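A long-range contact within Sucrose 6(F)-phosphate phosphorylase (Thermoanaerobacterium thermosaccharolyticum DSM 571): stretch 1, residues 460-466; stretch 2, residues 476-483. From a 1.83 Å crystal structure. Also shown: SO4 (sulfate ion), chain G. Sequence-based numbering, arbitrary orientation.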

# COMPACT_ATOMS: atom_id res chain seq x y z
N ARG A 460 -19.64 -6.03 25.30
CA ARG A 460 -18.70 -5.65 26.34
C ARG A 460 -17.39 -5.15 25.73
O ARG A 460 -17.07 -5.44 24.57
CB ARG A 460 -18.43 -6.84 27.27
CG ARG A 460 -19.68 -7.36 27.99
CD ARG A 460 -20.09 -6.44 29.14
NE ARG A 460 -19.16 -6.57 30.26
CZ ARG A 460 -19.08 -5.73 31.29
NH1 ARG A 460 -19.87 -4.66 31.35
NH2 ARG A 460 -18.20 -5.94 32.25
N LYS A 461 -16.64 -4.39 26.53
CA LYS A 461 -15.39 -3.81 26.05
C LYS A 461 -14.41 -4.87 25.58
O LYS A 461 -13.65 -4.64 24.64
CB LYS A 461 -14.74 -3.00 27.17
CG LYS A 461 -13.55 -2.17 26.73
CD LYS A 461 -12.91 -1.40 27.90
CE LYS A 461 -12.25 -2.35 28.90
NZ LYS A 461 -11.18 -3.20 28.30
N ASP A 462 -14.43 -6.05 26.21
CA ASP A 462 -13.54 -7.14 25.81
C ASP A 462 -14.18 -8.09 24.82
O ASP A 462 -13.79 -9.26 24.74
CB ASP A 462 -13.04 -7.89 27.06
CG ASP A 462 -14.17 -8.47 27.89
OD1 ASP A 462 -15.35 -8.41 27.47
OD2 ASP A 462 -13.87 -8.99 29.00
N GLU A 463 -15.13 -7.61 24.03
CA GLU A 463 -15.76 -8.40 22.98
C GLU A 463 -15.78 -7.58 21.70
O GLU A 463 -15.59 -6.36 21.72
CB GLU A 463 -17.18 -8.82 23.36
CG GLU A 463 -17.31 -9.64 24.62
CD GLU A 463 -18.75 -9.84 25.05
OE1 GLU A 463 -19.62 -9.05 24.62
OE2 GLU A 463 -19.02 -10.78 25.81
N ILE A 464 -16.01 -8.26 20.58
CA ILE A 464 -16.27 -7.63 19.29
C ILE A 464 -17.47 -8.32 18.67
O ILE A 464 -17.49 -9.55 18.56
CB ILE A 464 -15.04 -7.72 18.36
CG1 ILE A 464 -13.89 -6.88 18.92
CG2 ILE A 464 -15.40 -7.28 16.95
CD1 ILE A 464 -12.54 -7.17 18.30
N ARG A 465 -18.47 -7.54 18.26
CA ARG A 465 -19.67 -8.09 17.64
C ARG A 465 -20.02 -7.24 16.43
O ARG A 465 -20.45 -6.09 16.60
CB ARG A 465 -20.83 -8.16 18.62
CG ARG A 465 -20.61 -9.15 19.76
CD ARG A 465 -21.91 -9.42 20.54
NE ARG A 465 -22.76 -10.41 19.87
CZ ARG A 465 -23.84 -10.96 20.42
NH1 ARG A 465 -24.21 -10.63 21.65
NH2 ARG A 465 -24.56 -11.85 19.75
N LEU A 466 -19.84 -7.79 15.24
CA LEU A 466 -20.12 -7.11 13.98
C LEU A 466 -20.96 -8.00 13.09
O LEU A 466 -20.73 -9.21 13.00
CB LEU A 466 -18.81 -6.74 13.27
CG LEU A 466 -17.81 -5.92 14.09
CD1 LEU A 466 -16.49 -5.80 13.34
CD2 LEU A 466 -18.37 -4.54 14.45
N SER A 476 -22.63 -12.97 11.71
CA SER A 476 -22.31 -12.17 12.89
C SER A 476 -21.00 -12.67 13.47
O SER A 476 -20.92 -13.82 13.91
CB SER A 476 -23.43 -12.25 13.92
OG SER A 476 -24.64 -11.78 13.37
N LEU A 477 -19.99 -11.82 13.43
CA LEU A 477 -18.70 -12.11 14.05
C LEU A 477 -18.80 -11.89 15.55
O LEU A 477 -19.31 -10.87 16.00
CB LEU A 477 -17.63 -11.21 13.45
CG LEU A 477 -16.25 -11.21 14.12
CD1 LEU A 477 -15.57 -12.56 13.91
CD2 LEU A 477 -15.38 -10.07 13.60
N PHE A 478 -18.30 -12.85 16.32
CA PHE A 478 -18.12 -12.66 17.75
C PHE A 478 -16.70 -13.03 18.11
O PHE A 478 -16.25 -14.14 17.79
CB PHE A 478 -19.10 -13.49 18.58
CG PHE A 478 -18.93 -13.31 20.05
CD1 PHE A 478 -18.04 -14.10 20.77
CD2 PHE A 478 -19.62 -12.32 20.72
CE1 PHE A 478 -17.86 -13.91 22.12
CE2 PHE A 478 -19.45 -12.14 22.09
CZ PHE A 478 -18.57 -12.93 22.78
N ILE A 479 -15.99 -12.11 18.76
CA ILE A 479 -14.65 -12.37 19.28
C ILE A 479 -14.66 -12.13 20.78
O ILE A 479 -15.09 -11.06 21.24
CB ILE A 479 -13.57 -11.49 18.61
CG1 ILE A 479 -13.48 -11.78 17.11
CG2 ILE A 479 -12.20 -11.74 19.29
CD1 ILE A 479 -12.67 -10.74 16.33
N ASP A 480 -14.20 -13.12 21.54
CA ASP A 480 -13.89 -12.96 22.96
C ASP A 480 -12.43 -12.56 23.04
O ASP A 480 -11.54 -13.38 22.80
CB ASP A 480 -14.17 -14.26 23.71
CG ASP A 480 -13.91 -14.15 25.20
OD1 ASP A 480 -13.35 -13.13 25.65
OD2 ASP A 480 -14.29 -15.09 25.93
N LEU A 481 -12.17 -11.29 23.36
CA LEU A 481 -10.79 -10.81 23.40
C LEU A 481 -10.01 -11.39 24.57
O LEU A 481 -8.77 -11.27 24.59
CB LEU A 481 -10.76 -9.28 23.47
CG LEU A 481 -11.25 -8.58 22.20
CD1 LEU A 481 -11.38 -7.10 22.45
CD2 LEU A 481 -10.32 -8.86 21.02
N LYS A 482 -10.69 -11.99 25.54
CA LYS A 482 -9.98 -12.68 26.61
C LYS A 482 -9.24 -13.90 26.08
O LYS A 482 -8.09 -14.16 26.47
CB LYS A 482 -10.97 -13.07 27.71
CG LYS A 482 -11.55 -11.88 28.47
CD LYS A 482 -12.44 -12.28 29.65
CE LYS A 482 -13.84 -12.69 29.21
NZ LYS A 482 -14.72 -13.02 30.39
N THR A 483 -9.87 -14.66 25.18
CA THR A 483 -9.32 -15.89 24.64
C THR A 483 -8.97 -15.80 23.17
O THR A 483 -8.32 -16.72 22.65
CB THR A 483 -10.33 -17.03 24.83
OG1 THR A 483 -11.48 -16.76 24.01
CG2 THR A 483 -10.75 -17.12 26.27
S SO4 G . -16.61 -9.32 31.15
O1 SO4 G . -16.25 -7.91 31.17
O2 SO4 G . -16.84 -9.80 32.51
O3 SO4 G . -17.83 -9.49 30.35
O4 SO4 G . -15.53 -10.10 30.55
O HOH W 1 -14.92 -11.41 26.56
O HOH W 2 -21.98 -11.20 17.24

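Strands 463-466 and 476-480 run antiparallel, their axes 4.8 Å apart at closest approach. Ile-464 faces Ile-479 in a hydrogen-bonded pair: each N donates to the other's O, both at 3.0 Å. Leu-466 and Leu-477 form the next such pair. Leu-477 N donates to Leu-466 O at 2.7 Å, and Leu-466 N to Leu-477 O at 3.2 Å. Between them, Arg-465 and Phe-478 make a non-hydrogen-bonded pair. Here CA-H groups approach carbonyls instead, as with Arg-465 CA and Leu-477 O at 3.2 Å. The ladder extends past the strands, where Leu-481 N donates to Asp-462 O at 2.9 Å. A type I turn from Arg-460 to Glu-463 leads into the first strand.

Side chains alternate between two faces. Ile-464, Leu-466, Leu-477 and Ile-479 share the buried, apolar one. Leu-481 adds to it, with its CD2 3.9 Å from Ile-464 CD1. On the other face, the aliphatic part of Arg-465 lies against Phe-478, CG to CD2 at 3.5 Å. Glu-463 OE2 meets the edge of that ring, 3.7 Å from Phe-478 CZ. Water 2 accepts from Arg-465 NE and donates to Leu-477 O, bridging the strands. Near the turn, a sulfate accepts hydrogen bonds from Arg-460 and Lys-482, so the anion links both stretches through their positive charges.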